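Local coordinates for probable exosome complex exonuclease 2 (PDB 3M7N), which is probably a non-catalytic subunit of the archaeal exosome, an RNA-degrading complex, and probably helps to shape the active site of its partner Rrp41, at residues E22-R27 / R202-V207; V60-Q65 / M161-P166; G77-N82 / W133-D138; T188-G193 / G208-T213. All coordinates share one frame; numbering follows the deposited sequence.

How the contacts relate
The four contacts fall into two groups on opposite sides of the chain's centre. Contacts 2 and 3 have centres 9 Å apart and reach the same mixed sheet of the first RNase PH family domain. Strands 56-67 and 131-141 are neighbours there, joined by probable hydrogen bonds such as Lys63 O to Phe136 N at 2.7 Å. Contacts 1 and 4 have centres 12 Å apart. They touch where the helical turn 202-205 packs on Leu190 and Thr211. Contact 3 binds a cytidine nucleotide of chain L. The nearest atoms of contacts 2, 4 and 1 lie about 10, 14 and 22 Å from the bound nucleic acid.

Contact 1: E22-R27 / R202-V207; sequences ERIDGR and REEMSV
A largely buried salt-bridge network ties the loop after helix 4-19 to the short helical turn 202-205. Glu204 is the acceptor that comes from 202-207. Its side chain runs extended beyond CG and meets Arg23 at about a right angle. Arg23 bends at chi3 (85°) and grips the carboxylate side-on. NE binds Glu204 OE1 at 2.8 Å and NH1 binds Glu204 OE2 at 3.1 Å. Both bonds are nearly straight and use the syn lone pairs, and both oxygens lie in the guanidinium plane. The two flat groups are 20° apart, so the pair is nearly coplanar. The Arg27 guanidinium lies over one face of that of Arg23, and the salt bridge from Arg27 NH2 to Glu204 OE2 is long, 3.8 Å. The nearby carboxylates probably offset the like charges of the two arginines. Arg23 NH1 also binds Val198 O, and Arg27 NH1 binds Asp199 and Glu31 O.

The loop holds a type I turn from Arg23 to Gly26. Just after it, Arg27 N donates to Asp25 OD1 at 3.1 Å, an Asx turn. One water accepts from Ile24 N and donates to Glu204 OE1, which fastens the carboxylate to the turn's backbone. Beside this polar cluster Ile24 CD1 reaches across Glu203, 3.6 Å from its CB. Glu203 OE1 forms a salt bridge with Lys10 of helix 4-19.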
# COMPACT_ATOMS: atom_id res chain seq x y z
N GLU H 22 8.34 15.04 -41.37
CA GLU H 22 7.50 16.11 -40.85
C GLU H 22 7.05 15.84 -39.42
O GLU H 22 6.97 14.70 -39.00
CB GLU H 22 6.24 16.25 -41.72
CG GLU H 22 6.51 16.87 -43.07
CD GLU H 22 5.27 16.90 -43.92
OE1 GLU H 22 4.30 16.23 -43.54
OE2 GLU H 22 5.27 17.60 -44.95
N ARG H 23 6.76 16.91 -38.69
CA ARG H 23 6.08 16.79 -37.41
C ARG H 23 4.57 17.05 -37.55
O ARG H 23 4.12 17.75 -38.48
CB ARG H 23 6.70 17.72 -36.37
CG ARG H 23 8.11 17.36 -35.98
CD ARG H 23 8.73 18.41 -35.07
NE ARG H 23 8.40 18.19 -33.67
CZ ARG H 23 9.09 18.70 -32.66
NH1 ARG H 23 8.74 18.46 -31.40
NH2 ARG H 23 10.15 19.46 -32.90
N ILE H 24 3.82 16.49 -36.61
CA ILE H 24 2.36 16.69 -36.48
C ILE H 24 1.86 18.10 -36.75
O ILE H 24 0.88 18.30 -37.47
CB ILE H 24 1.93 16.37 -35.03
CG1 ILE H 24 1.76 14.88 -34.82
CG2 ILE H 24 0.61 17.06 -34.68
CD1 ILE H 24 1.28 14.59 -33.40
N ASP H 25 2.50 19.08 -36.13
CA ASP H 25 2.01 20.45 -36.21
C ASP H 25 2.84 21.35 -37.13
O ASP H 25 2.72 22.57 -37.07
CB ASP H 25 1.98 21.08 -34.82
CG ASP H 25 3.36 21.18 -34.19
OD1 ASP H 25 4.32 20.64 -34.80
OD2 ASP H 25 3.50 21.79 -33.11
N GLY H 26 3.69 20.75 -37.97
CA GLY H 26 4.54 21.53 -38.87
C GLY H 26 5.79 22.18 -38.28
O GLY H 26 6.47 22.91 -38.97
N ARG H 27 6.10 21.93 -37.02
CA ARG H 27 7.33 22.49 -36.46
C ARG H 27 8.55 21.88 -37.12
O ARG H 27 8.50 20.77 -37.65
CB ARG H 27 7.40 22.27 -34.94
CG ARG H 27 6.64 23.28 -34.06
CD ARG H 27 6.08 22.58 -32.78
NE ARG H 27 7.14 22.33 -31.84
CZ ARG H 27 7.19 21.37 -30.93
NH1 ARG H 27 8.27 21.30 -30.16
NH2 ARG H 27 6.20 20.49 -30.77
N ARG H 202 2.67 16.20 -26.12
CA ARG H 202 2.12 14.98 -25.53
C ARG H 202 1.75 13.99 -26.64
O ARG H 202 2.02 12.79 -26.53
CB ARG H 202 0.93 15.32 -24.62
CG ARG H 202 0.16 14.13 -24.05
CD ARG H 202 -0.48 14.49 -22.70
NE ARG H 202 -1.61 13.62 -22.36
CZ ARG H 202 -2.44 13.81 -21.33
NH1 ARG H 202 -3.44 12.97 -21.13
NH2 ARG H 202 -2.28 14.83 -20.49
N GLU H 203 1.18 14.49 -27.73
CA GLU H 203 0.82 13.62 -28.83
C GLU H 203 2.05 12.90 -29.36
O GLU H 203 2.00 11.71 -29.65
CB GLU H 203 0.18 14.42 -29.94
CG GLU H 203 -1.13 15.06 -29.53
CD GLU H 203 -2.14 15.04 -30.65
OE1 GLU H 203 -3.33 14.81 -30.36
OE2 GLU H 203 -1.75 15.23 -31.81
N GLU H 204 3.16 13.62 -29.45
CA GLU H 204 4.39 13.00 -29.91
C GLU H 204 4.89 11.97 -28.91
O GLU H 204 5.46 10.96 -29.31
CB GLU H 204 5.47 14.05 -30.25
CG GLU H 204 5.15 14.85 -31.52
CD GLU H 204 6.00 16.11 -31.67
OE1 GLU H 204 6.27 16.52 -32.83
OE2 GLU H 204 6.38 16.68 -30.63
N MET H 205 4.67 12.21 -27.63
CA MET H 205 5.13 11.27 -26.61
C MET H 205 4.42 9.91 -26.73
O MET H 205 4.85 8.93 -26.16
CB MET H 205 4.95 11.84 -25.20
CG MET H 205 5.85 13.04 -24.86
SD MET H 205 7.62 12.76 -25.04
CE MET H 205 7.87 11.38 -23.91
N SER H 206 3.33 9.85 -27.49
CA SER H 206 2.67 8.58 -27.71
C SER H 206 3.63 7.55 -28.28
O SER H 206 3.41 6.35 -28.19
CB SER H 206 1.51 8.77 -28.69
OG SER H 206 2.03 8.98 -29.98
N VAL H 207 4.72 8.01 -28.88
CA VAL H 207 5.68 7.11 -29.48
C VAL H 207 6.43 6.28 -28.44
O VAL H 207 6.77 5.13 -28.70
CB VAL H 207 6.69 7.88 -30.38
CG1 VAL H 207 7.80 6.95 -30.84
CG2 VAL H 207 5.95 8.48 -31.58
O HOH W 1 5.12 15.07 -34.77
O HOH W 2 4.72 18.49 -33.42

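Contact 2: V60-Q65 / M161-P166; sequences VGVKMQ and MNTKVP
Segment 161-166 leaves helix 148-161 and passes strand 60-65 at side-chain distance, with Val62 CA 7.0 Å from Thr163 CA and Met64 CA 6.9 Å from Val165 CA. The joining is therefore mainly by side chains. Val62 and Met64 both point toward the other segment. Thr163 OG1 sits over the branched end of Val62, 3.7 Å from Val62 CB, and the two side chains cross at about a right angle. This hydroxyl lies anti to its own carbonyl carbon (chi1 -66°) and is hydrogen-bonded to Ala159 O, one turn back in the helix. That bond helps fix the rotation of Thr163 and directs its methyl CG2 to Met64 SD, 3.8 Å away.

In the RNase PH fold of domain 1, this packing lays the chain after the helix against the central sheet. Val62 and Met64 also touch Val135 of the neighbouring strand 131-141. Met64 makes the larger contact. Its chain runs straight to SD and then bends at chi3 (73°), so that SD and CE both lie near Val165 CG2. The sulfur is 4.0 Å from Val165 CG2. Closer to the backbone, Pro166 CD rests 3.9 Å from Met64 CB. Trp133 touches the side chains of both Val165 and Pro166.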
# COMPACT_ATOMS: atom_id res chain seq x y z
N VAL H 60 5.60 27.67 -10.77
CA VAL H 60 6.59 27.41 -9.76
C VAL H 60 6.53 28.54 -8.77
O VAL H 60 6.45 29.71 -9.16
CB VAL H 60 8.01 27.32 -10.39
CG1 VAL H 60 9.08 27.32 -9.30
CG2 VAL H 60 8.13 26.10 -11.27
N GLY H 61 6.58 28.19 -7.49
CA GLY H 61 6.67 29.21 -6.45
C GLY H 61 7.90 28.98 -5.60
O GLY H 61 8.36 27.85 -5.42
N VAL H 62 8.46 30.07 -5.09
CA VAL H 62 9.63 29.98 -4.25
C VAL H 62 9.30 30.48 -2.86
O VAL H 62 8.65 31.50 -2.72
CB VAL H 62 10.82 30.80 -4.81
CG1 VAL H 62 12.03 30.69 -3.90
CG2 VAL H 62 11.16 30.35 -6.22
N LYS H 63 9.78 29.77 -1.85
CA LYS H 63 9.63 30.19 -0.47
C LYS H 63 10.98 30.18 0.24
O LYS H 63 11.78 29.25 0.07
CB LYS H 63 8.64 29.29 0.29
CG LYS H 63 7.22 29.32 -0.24
CD LYS H 63 6.60 30.70 -0.10
CE LYS H 63 6.32 31.05 1.36
NZ LYS H 63 5.44 32.25 1.48
N MET H 64 11.24 31.21 1.04
CA MET H 64 12.49 31.28 1.77
C MET H 64 12.21 31.46 3.25
O MET H 64 11.36 32.26 3.63
CB MET H 64 13.35 32.43 1.27
CG MET H 64 13.77 32.31 -0.18
SD MET H 64 14.83 33.68 -0.68
CE MET H 64 16.34 33.25 0.20
N GLN H 65 12.93 30.72 4.07
CA GLN H 65 12.84 30.88 5.51
C GLN H 65 14.21 30.58 6.12
O GLN H 65 14.97 29.77 5.58
CB GLN H 65 11.74 29.99 6.10
CG GLN H 65 11.95 28.51 5.88
CD GLN H 65 10.81 27.65 6.41
OE1 GLN H 65 9.63 27.90 6.12
NE2 GLN H 65 11.16 26.63 7.19
N MET H 161 14.63 34.36 -10.41
CA MET H 161 14.96 35.69 -10.87
C MET H 161 13.97 36.76 -10.38
O MET H 161 14.30 37.94 -10.35
CB MET H 161 15.04 35.71 -12.40
CG MET H 161 16.21 34.92 -12.96
SD MET H 161 16.13 34.72 -14.75
CE MET H 161 16.47 36.40 -15.29
N ASN H 162 12.76 36.36 -10.00
CA ASN H 162 11.83 37.33 -9.45
C ASN H 162 11.51 37.11 -7.98
O ASN H 162 10.46 37.51 -7.50
CB ASN H 162 10.55 37.37 -10.27
CG ASN H 162 10.79 37.82 -11.70
OD1 ASN H 162 10.53 38.97 -12.05
ND2 ASN H 162 11.28 36.90 -12.55
N THR H 163 12.45 36.50 -7.26
CA THR H 163 12.32 36.30 -5.83
C THR H 163 12.79 37.50 -5.01
O THR H 163 13.72 38.21 -5.37
CB THR H 163 13.09 35.05 -5.38
OG1 THR H 163 12.48 33.89 -5.94
CG2 THR H 163 13.09 34.93 -3.86
N LYS H 164 12.12 37.71 -3.88
CA LYS H 164 12.47 38.79 -2.96
C LYS H 164 12.72 38.17 -1.60
O LYS H 164 11.82 37.56 -1.01
CB LYS H 164 11.33 39.80 -2.89
CG LYS H 164 11.49 40.83 -1.78
CD LYS H 164 10.22 41.68 -1.59
CE LYS H 164 10.15 42.80 -2.63
NZ LYS H 164 8.97 43.69 -2.42
N VAL H 165 13.95 38.30 -1.11
CA VAL H 165 14.29 37.73 0.18
C VAL H 165 13.45 38.39 1.27
O VAL H 165 13.33 39.61 1.32
CB VAL H 165 15.79 37.85 0.50
CG1 VAL H 165 16.10 37.13 1.80
CG2 VAL H 165 16.61 37.27 -0.63
N PRO H 166 12.83 37.58 2.14
CA PRO H 166 11.92 38.15 3.14
C PRO H 166 12.67 38.46 4.42
O PRO H 166 12.38 37.86 5.45
CB PRO H 166 10.94 37.00 3.39
CG PRO H 166 11.68 35.73 2.94
CD PRO H 166 12.99 36.13 2.32

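Contact 3: G77-N82 / W133-D138; sequences GVIIVN and WIVFVD. With nucleotides of chain L.
Five backbone hydrogen bonds hold strands 78-82 and 133-138 in parallel. Val78 N and Trp133 O open the series at 3.0 Å, and Val135 N to Val78 O is the shortest at 2.7 Å. The tightly packed face carries Ile79, Val81, Val135 and Val137. Val81 CG2 lies 3.9 Å from Val137 CB, the two side chains alongside. Helix 100-115 covers Val81, and helix 148-161 covers Val135 and Val137.

This pairing is the parallel edge of the mixed sheet in the RNase PH fold, where strand 78-84 is outermost within the chain. The other face is partly open at Ile80, Phe136 and Asn82, and meets RNA and neighbouring exonuclease 1 chains. Ile80 CD1 approaches the Phe136 ring obliquely, 4.0 Å from CE2, while Ile80 CG2 lies 3.8 Å from O2' of nucleotide C3 of chain L. That hydroxyl donates to Ile79 O at 3.1 Å. An alanine in place of Ile80 would lose CG1, CG2 and CD1 and would probably weaken the packing on Phe136 and the ribose. A water lies within hydrogen-bonding distance of Asn82 OD1 and Asp138 OD2, whose flat groups are 16° apart. Asp138 OD2 also forms a salt bridge with Arg89 of an exonuclease 1 chain.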
# COMPACT_ATOMS: atom_id res chain seq x y z
N GLY H 77 23.70 28.66 2.30
CA GLY H 77 22.26 28.53 2.21
C GLY H 77 21.92 27.24 1.48
O GLY H 77 22.80 26.60 0.89
N VAL H 78 20.64 26.88 1.53
CA VAL H 78 20.16 25.60 1.01
C VAL H 78 19.08 25.78 -0.07
O VAL H 78 18.24 26.67 0.04
CB VAL H 78 19.59 24.77 2.17
CG1 VAL H 78 18.97 23.48 1.68
CG2 VAL H 78 20.68 24.50 3.19
N ILE H 79 19.12 24.94 -1.10
CA ILE H 79 18.07 24.94 -2.12
C ILE H 79 17.50 23.55 -2.22
O ILE H 79 18.23 22.57 -2.29
CB ILE H 79 18.58 25.34 -3.53
CG1 ILE H 79 19.16 26.75 -3.49
CG2 ILE H 79 17.45 25.29 -4.54
CD1 ILE H 79 19.53 27.30 -4.87
N ILE H 80 16.18 23.47 -2.20
CA ILE H 80 15.48 22.19 -2.24
C ILE H 80 14.38 22.31 -3.27
O ILE H 80 13.57 23.23 -3.21
CB ILE H 80 14.84 21.85 -0.88
CG1 ILE H 80 15.73 22.31 0.27
CG2 ILE H 80 14.53 20.36 -0.80
CD1 ILE H 80 15.45 21.62 1.58
N VAL H 81 14.37 21.37 -4.21
CA VAL H 81 13.43 21.42 -5.31
C VAL H 81 12.46 20.25 -5.21
O VAL H 81 12.88 19.11 -5.09
CB VAL H 81 14.18 21.38 -6.67
CG1 VAL H 81 13.17 21.38 -7.84
CG2 VAL H 81 15.14 22.56 -6.80
N ASN H 82 11.17 20.54 -5.25
CA ASN H 82 10.18 19.48 -5.31
C ASN H 82 9.18 19.72 -6.43
O ASN H 82 8.89 20.86 -6.80
CB ASN H 82 9.43 19.31 -3.97
CG ASN H 82 10.33 18.79 -2.86
OD1 ASN H 82 10.92 19.57 -2.10
ND2 ASN H 82 10.45 17.48 -2.77
N TRP H 133 19.70 30.94 4.96
CA TRP H 133 18.45 30.93 4.21
C TRP H 133 18.23 29.59 3.52
O TRP H 133 19.16 28.96 3.03
CB TRP H 133 18.44 32.03 3.16
CG TRP H 133 18.15 33.36 3.71
CD1 TRP H 133 19.02 34.40 3.86
CD2 TRP H 133 16.88 33.84 4.18
NE1 TRP H 133 18.38 35.48 4.40
CE2 TRP H 133 17.06 35.17 4.60
CE3 TRP H 133 15.61 33.27 4.29
CZ2 TRP H 133 16.03 35.94 5.13
CZ3 TRP H 133 14.57 34.04 4.80
CH2 TRP H 133 14.79 35.36 5.21
N ILE H 134 16.98 29.16 3.51
CA ILE H 134 16.60 27.96 2.80
C ILE H 134 15.63 28.32 1.69
O ILE H 134 14.62 28.96 1.95
CB ILE H 134 15.93 26.97 3.74
CG1 ILE H 134 16.92 26.58 4.84
CG2 ILE H 134 15.45 25.76 2.96
CD1 ILE H 134 16.31 25.79 5.94
N VAL H 135 15.95 27.94 0.46
CA VAL H 135 15.10 28.27 -0.68
C VAL H 135 14.31 27.05 -1.14
O VAL H 135 14.89 26.08 -1.62
CB VAL H 135 15.95 28.81 -1.84
CG1 VAL H 135 15.07 29.28 -2.96
CG2 VAL H 135 16.85 29.93 -1.34
N PHE H 136 12.98 27.09 -0.97
CA PHE H 136 12.11 26.02 -1.44
C PHE H 136 11.62 26.32 -2.82
O PHE H 136 10.94 27.33 -3.04
CB PHE H 136 10.90 25.83 -0.51
CG PHE H 136 11.25 25.20 0.82
CD1 PHE H 136 11.35 25.97 1.97
CD2 PHE H 136 11.47 23.84 0.92
CE1 PHE H 136 11.68 25.40 3.18
CE2 PHE H 136 11.79 23.26 2.14
CZ PHE H 136 11.90 24.04 3.26
N VAL H 137 11.97 25.46 -3.76
CA VAL H 137 11.49 25.59 -5.13
C VAL H 137 10.43 24.53 -5.34
O VAL H 137 10.71 23.32 -5.35
CB VAL H 137 12.62 25.46 -6.20
CG1 VAL H 137 12.03 25.54 -7.61
CG2 VAL H 137 13.66 26.56 -6.04
N ASP H 138 9.19 24.96 -5.48
CA ASP H 138 8.10 24.00 -5.57
C ASP H 138 7.41 24.09 -6.91
O ASP H 138 6.87 25.13 -7.28
CB ASP H 138 7.14 24.13 -4.38
CG ASP H 138 7.75 23.60 -3.07
OD1 ASP H 138 8.05 24.41 -2.18
OD2 ASP H 138 7.94 22.38 -2.94
O5' C L 3 17.16 15.37 1.36
C5' C L 3 16.37 16.03 0.35
C4' C L 3 16.95 17.31 -0.29
O4' C L 3 17.49 18.22 0.71
C3' C L 3 18.10 17.15 -1.28
O3' C L 3 17.63 16.75 -2.57
C2' C L 3 18.70 18.56 -1.31
O2' C L 3 18.00 19.48 -2.12
C1' C L 3 18.57 18.96 0.15
N1 C L 3 19.83 18.69 0.89
C2 C L 3 20.96 19.49 0.63
O2 C L 3 20.87 20.40 -0.21
N3 C L 3 22.12 19.23 1.29
C4 C L 3 22.16 18.24 2.18
N4 C L 3 23.32 18.02 2.83
C5 C L 3 21.02 17.42 2.46
C6 C L 3 19.88 17.68 1.80
O HOH W 3 10.79 22.33 -2.29

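Contact 4: T188-G193 / G208-T213; sequences TSLIVG and GDTTLT
Thr188 and Thr213 face each other obliquely across two antiparallel strands. Each has its hydroxyl anti to its own carbonyl carbon and beside the backbone N. Their OG1 atoms are 2.8 Å apart, tip to tip. Thr188 OG1 is also hydrogen-bonded to Asp150 OD2. On the same face of the sheet, Thr188 CG2 packs near Thr211 CB.

Ser189 and Leu212 point to the other face. They form the hydrogen-bonded pair, with Ser189 N to Leu212 O at 2.7 Å and Leu212 N to Ser189 O at 2.9 Å. Ile191 shares this side. Its CG1 is anti to its carbonyl carbon, and a further bend at chi2 (-59°) brings CD1 to 4.2 Å from Leu212 CB. Leu241 of helix 235-253 packs on Ser189, Ile191 and Leu212, and Leu237 on Ile191.

Thr210 closes the pairing at the far end. Its OG1 takes the crowded position between backbone N and carbonyl carbon (chi1 48°). From there it donates to Ile191 O at 2.9 Å, in the carbonyl plane. Its own carbonyl accepts from Ile191 N at 2.7 Å, almost straight. Residue 210 thus grips both backbone polar atoms of Ile191. The Leu190 side chain crosses that of Thr210 obliquely, with CD2 3.6 Å from Thr210 OG1. A valine at Thr210 would remove the hydroxyl donor and would probably loosen the hold on the Ile191 carbonyl. Strands 185-192 and 211-216 are the two central strands of the four-stranded antiparallel sheet in the second RNase PH family domain.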
# COMPACT_ATOMS: atom_id res chain seq x y z
N THR H 188 14.92 19.42 -24.10
CA THR H 188 14.57 18.02 -24.04
C THR H 188 14.07 17.53 -25.37
O THR H 188 13.16 18.12 -25.95
CB THR H 188 13.47 17.78 -22.95
OG1 THR H 188 14.03 18.06 -21.66
CG2 THR H 188 12.95 16.34 -23.00
N SER H 189 14.64 16.44 -25.84
CA SER H 189 14.20 15.89 -27.11
C SER H 189 13.65 14.47 -26.99
O SER H 189 14.15 13.64 -26.23
CB SER H 189 15.34 15.94 -28.15
OG SER H 189 15.83 17.26 -28.30
N LEU H 190 12.60 14.22 -27.76
CA LEU H 190 12.11 12.88 -27.95
C LEU H 190 13.04 12.17 -28.96
O LEU H 190 13.28 12.69 -30.06
CB LEU H 190 10.68 12.97 -28.50
CG LEU H 190 9.67 11.84 -28.37
CD1 LEU H 190 8.78 11.79 -29.62
CD2 LEU H 190 10.35 10.52 -28.15
N ILE H 191 13.56 11.00 -28.61
CA ILE H 191 14.38 10.25 -29.56
C ILE H 191 13.58 9.12 -30.19
O ILE H 191 13.14 8.21 -29.50
CB ILE H 191 15.66 9.67 -28.91
CG1 ILE H 191 16.38 10.73 -28.07
CG2 ILE H 191 16.57 9.08 -29.96
CD1 ILE H 191 16.81 11.97 -28.85
N VAL H 192 13.37 9.18 -31.50
CA VAL H 192 12.72 8.08 -32.19
C VAL H 192 13.66 7.48 -33.24
O VAL H 192 13.83 8.05 -34.33
CB VAL H 192 11.43 8.52 -32.90
CG1 VAL H 192 10.71 7.30 -33.48
CG2 VAL H 192 10.51 9.29 -31.94
N GLY H 193 14.25 6.33 -32.93
CA GLY H 193 15.20 5.71 -33.84
C GLY H 193 16.48 6.54 -33.89
O GLY H 193 17.11 6.74 -32.86
N GLY H 208 6.71 6.86 -27.28
CA GLY H 208 7.44 6.16 -26.24
C GLY H 208 8.09 7.19 -25.36
O GLY H 208 8.15 8.37 -25.74
N ASP H 209 8.56 6.79 -24.19
CA ASP H 209 9.11 7.75 -23.24
C ASP H 209 10.63 7.79 -23.33
O ASP H 209 11.33 7.55 -22.35
CB ASP H 209 8.65 7.41 -21.82
CG ASP H 209 8.86 8.56 -20.85
OD1 ASP H 209 9.32 9.64 -21.29
OD2 ASP H 209 8.56 8.39 -19.64
N THR H 210 11.14 8.10 -24.51
CA THR H 210 12.56 7.95 -24.80
C THR H 210 13.17 9.32 -25.14
O THR H 210 13.08 9.80 -26.28
CB THR H 210 12.74 7.03 -25.98
OG1 THR H 210 11.85 7.44 -27.02
CG2 THR H 210 12.39 5.62 -25.58
N THR H 211 13.76 9.95 -24.14
CA THR H 211 14.18 11.32 -24.28
C THR H 211 15.64 11.58 -23.92
O THR H 211 16.34 10.74 -23.35
CB THR H 211 13.30 12.25 -23.42
OG1 THR H 211 13.51 11.96 -22.03
CG2 THR H 211 11.81 12.10 -23.77
N LEU H 212 16.08 12.78 -24.28
CA LEU H 212 17.41 13.26 -23.90
C LEU H 212 17.25 14.72 -23.50
O LEU H 212 16.62 15.51 -24.21
CB LEU H 212 18.38 13.05 -25.07
CG LEU H 212 19.91 13.19 -24.99
CD1 LEU H 212 20.38 14.48 -25.60
CD2 LEU H 212 20.50 12.99 -23.60
N THR H 213 17.77 15.06 -22.34
CA THR H 213 17.74 16.42 -21.85
C THR H 213 19.16 16.96 -21.70
O THR H 213 20.02 16.30 -21.11
CB THR H 213 17.04 16.50 -20.47
OG1 THR H 213 15.68 16.08 -20.59
CG2 THR H 213 17.06 17.91 -19.96
O HOH W 4 17.62 17.84 -26.34